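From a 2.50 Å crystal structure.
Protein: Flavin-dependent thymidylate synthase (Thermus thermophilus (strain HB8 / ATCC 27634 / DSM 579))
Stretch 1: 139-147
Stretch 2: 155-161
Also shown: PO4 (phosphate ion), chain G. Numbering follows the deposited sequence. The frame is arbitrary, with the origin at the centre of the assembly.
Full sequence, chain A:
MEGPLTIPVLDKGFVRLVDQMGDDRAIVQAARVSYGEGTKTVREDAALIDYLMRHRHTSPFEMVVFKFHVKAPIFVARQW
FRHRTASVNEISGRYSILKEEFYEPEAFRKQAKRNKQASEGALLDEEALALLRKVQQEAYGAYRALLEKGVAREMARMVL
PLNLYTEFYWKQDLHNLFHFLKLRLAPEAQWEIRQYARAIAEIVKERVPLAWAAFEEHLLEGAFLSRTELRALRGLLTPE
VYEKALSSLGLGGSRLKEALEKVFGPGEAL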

# COMPACT_ATOMS: atom_id res chain seq x y z
N ALA A 139 -14.09 -34.39 -11.32
CA ALA A 139 -14.34 -33.12 -10.66
C ALA A 139 -15.33 -32.25 -11.42
O ALA A 139 -16.27 -31.74 -10.82
CB ALA A 139 -13.03 -32.37 -10.47
N TYR A 140 -15.15 -32.07 -12.72
CA TYR A 140 -16.11 -31.23 -13.42
C TYR A 140 -17.45 -31.95 -13.45
O TYR A 140 -18.50 -31.32 -13.57
CB TYR A 140 -15.68 -30.91 -14.85
CG TYR A 140 -16.38 -29.69 -15.38
CD1 TYR A 140 -15.98 -28.42 -14.99
CD2 TYR A 140 -17.50 -29.80 -16.20
CE1 TYR A 140 -16.67 -27.28 -15.41
CE2 TYR A 140 -18.20 -28.66 -16.63
CZ TYR A 140 -17.77 -27.40 -16.22
OH TYR A 140 -18.44 -26.27 -16.61
N GLY A 141 -17.40 -33.28 -13.32
CA GLY A 141 -18.62 -34.06 -13.30
C GLY A 141 -19.36 -33.74 -12.03
O GLY A 141 -20.55 -33.40 -12.05
N ALA A 142 -18.64 -33.82 -10.91
CA ALA A 142 -19.20 -33.52 -9.59
C ALA A 142 -19.77 -32.10 -9.57
O ALA A 142 -20.87 -31.87 -9.08
CB ALA A 142 -18.12 -33.67 -8.54
N TYR A 143 -19.02 -31.16 -10.12
CA TYR A 143 -19.47 -29.78 -10.18
C TYR A 143 -20.82 -29.66 -10.88
O TYR A 143 -21.73 -29.00 -10.39
CB TYR A 143 -18.44 -28.94 -10.92
CG TYR A 143 -18.83 -27.50 -11.09
CD1 TYR A 143 -19.03 -26.68 -9.98
CD2 TYR A 143 -18.94 -26.94 -12.36
CE1 TYR A 143 -19.33 -25.32 -10.13
CE2 TYR A 143 -19.23 -25.59 -12.53
CZ TYR A 143 -19.42 -24.78 -11.41
OH TYR A 143 -19.67 -23.44 -11.57
N ARG A 144 -20.94 -30.30 -12.05
CA ARG A 144 -22.19 -30.27 -12.81
C ARG A 144 -23.32 -30.92 -12.01
O ARG A 144 -24.39 -30.35 -11.86
CB ARG A 144 -22.02 -31.00 -14.15
CG ARG A 144 -21.51 -30.12 -15.30
CD ARG A 144 -21.15 -30.95 -16.53
NE ARG A 144 -20.72 -30.13 -17.66
CZ ARG A 144 -21.52 -29.32 -18.36
NH1 ARG A 144 -22.81 -29.23 -18.04
NH2 ARG A 144 -21.04 -28.63 -19.39
N ALA A 145 -23.05 -32.12 -11.50
CA ALA A 145 -24.02 -32.85 -10.70
C ALA A 145 -24.55 -31.97 -9.58
O ALA A 145 -25.76 -31.74 -9.47
CB ALA A 145 -23.37 -34.10 -10.12
N LEU A 146 -23.63 -31.47 -8.75
CA LEU A 146 -23.98 -30.60 -7.63
C LEU A 146 -24.87 -29.45 -8.06
O LEU A 146 -25.87 -29.15 -7.41
CB LEU A 146 -22.72 -30.03 -6.99
CG LEU A 146 -21.86 -30.97 -6.17
CD1 LEU A 146 -20.50 -30.34 -5.95
CD2 LEU A 146 -22.54 -31.27 -4.85
N LEU A 147 -24.51 -28.81 -9.16
CA LEU A 147 -25.30 -27.69 -9.67
C LEU A 147 -26.72 -28.12 -10.00
O LEU A 147 -27.67 -27.42 -9.67
CB LEU A 147 -24.63 -27.08 -10.91
CG LEU A 147 -23.33 -26.31 -10.67
CD1 LEU A 147 -22.69 -25.89 -11.99
CD2 LEU A 147 -23.63 -25.10 -9.80
N MET A 155 -20.67 -22.63 -3.54
CA MET A 155 -20.24 -23.84 -2.86
C MET A 155 -19.85 -24.91 -3.84
O MET A 155 -18.87 -25.63 -3.63
CB MET A 155 -21.36 -24.39 -1.96
CG MET A 155 -21.45 -23.77 -0.58
SD MET A 155 -22.48 -24.79 0.49
CE MET A 155 -21.27 -26.01 1.01
N ALA A 156 -20.61 -25.01 -4.92
CA ALA A 156 -20.37 -26.02 -5.95
C ALA A 156 -18.95 -26.01 -6.51
O ALA A 156 -18.31 -27.05 -6.61
CB ALA A 156 -21.38 -25.86 -7.07
N ARG A 157 -18.47 -24.83 -6.87
CA ARG A 157 -17.14 -24.70 -7.45
C ARG A 157 -15.95 -25.12 -6.59
O ARG A 157 -14.82 -24.99 -7.04
CB ARG A 157 -16.94 -23.27 -7.95
CG ARG A 157 -17.09 -22.18 -6.88
CD ARG A 157 -15.90 -22.11 -5.92
NE ARG A 157 -16.13 -21.11 -4.88
CZ ARG A 157 -16.01 -19.80 -5.07
NH1 ARG A 157 -15.64 -19.32 -6.25
NH2 ARG A 157 -16.30 -18.96 -4.08
N MET A 158 -16.17 -25.61 -5.38
CA MET A 158 -15.03 -25.99 -4.54
C MET A 158 -14.37 -27.31 -4.93
O MET A 158 -13.18 -27.52 -4.68
CB MET A 158 -15.43 -26.05 -3.06
CG MET A 158 -16.24 -27.27 -2.65
SD MET A 158 -16.56 -27.28 -0.87
CE MET A 158 -17.72 -25.98 -0.76
N VAL A 159 -15.15 -28.21 -5.54
CA VAL A 159 -14.63 -29.51 -5.97
C VAL A 159 -13.74 -29.41 -7.21
O VAL A 159 -13.14 -30.40 -7.62
CB VAL A 159 -15.78 -30.49 -6.28
CG1 VAL A 159 -16.39 -30.99 -5.01
CG2 VAL A 159 -16.82 -29.80 -7.13
N LEU A 160 -13.66 -28.22 -7.80
CA LEU A 160 -12.84 -28.01 -8.99
C LEU A 160 -11.36 -27.80 -8.65
O LEU A 160 -11.01 -27.09 -7.70
CB LEU A 160 -13.38 -26.81 -9.77
CG LEU A 160 -14.83 -26.97 -10.22
CD1 LEU A 160 -15.34 -25.65 -10.77
CD2 LEU A 160 -14.95 -28.10 -11.25
N PRO A 161 -10.46 -28.44 -9.43
CA PRO A 161 -9.01 -28.35 -9.23
C PRO A 161 -8.40 -26.96 -9.48
O PRO A 161 -9.01 -26.10 -10.12
CB PRO A 161 -8.48 -29.41 -10.20
CG PRO A 161 -9.45 -29.33 -11.31
CD PRO A 161 -10.77 -29.28 -10.59
P PO4 G . -14.62 -15.77 -5.43
O1 PO4 G . -14.31 -16.52 -6.68
O2 PO4 G . -13.35 -15.36 -4.77
O3 PO4 G . -15.42 -14.56 -5.76
O4 PO4 G . -15.39 -16.63 -4.50

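Residues 139-147 form part of a continuous helix. The second stretch begins in helix at Met155 and Ala156 and packs against the helix of stretch 1. No hydrogen bond joins the two stretches. The contact is a fit of apolar shapes, and it buries 414 Å² over both sides. The two backbones come close at two places: CA of Ala139 lies 5.6 Å from CA of Leu160, and CA of Tyr143 lies 5.7 Å from CA of Ala156. Ala139 and Ala156 both point toward the opposing stretch, and neither carries anything beyond CB.

Ala139 meets the later part of stretch 2. Ala139 CB rests 3.5 Å from Val159 O and 3.8 Å from Pro161 CD. The methyl therefore touches both backbone and proline ring.

Val159 is a bump that points toward the helix. Its CG2 enters a shallow hollow lined by three helix residues. Ala142 CB is 4.3 Å from Val159 CG2, Tyr143 CB is 4.2 Å from it, and Leu146 CD1 is 3.9 Å from it. Ala142 points toward stretch 2 and gives one side of the hollow with its CB.

Leu160 sets out sideways, but its end comes nearer to the helix. Leu160 CD2 packs against Tyr143 CB at 3.6 Å and against Tyr140 CD1 at 3.9 Å. Leu160 CD1 sits over one face of the Tyr143 ring, 3.9 Å from the ring centroid and 8° off the normal. This is a CH-pi contact, with the methyl almost centred over the ring.

The Tyr143 ring also uses its edge. Tyr143 CE1 lies 3.4 Å from Arg157 N, and Tyr143 CD1 lies 3.5 Å from Ala156 O; both partners are near the ring plane. Tyr143 CE1 is also 3.7 Å from Ala156 CB. The ring edge thus fits closely against the backbone at Ala156 and Arg157. The Tyr143 hydroxyl is satisfied elsewhere in the structure.

Ala156 CB is a small bump received by several larger side chains. Leu147 CD2 approaches Ala156 CB to 3.6 Å, and Leu146 CB lies 4.4 Å from Ala156 CB. Together with Tyr143, these leucines form the walls around the methyl.

Arg157 touches the Tyr143 ring through its CB, with Arg157 CB 3.8 Å from Tyr143 CE1, but its guanidinium reaches the phosphate. Arg157 NH2 donates to PO4 O4 at 2.5 Å, and Arg157 NH1 donates to PO4 O1 at 3.1 Å. The ion probably comes from the crystallisation liquor.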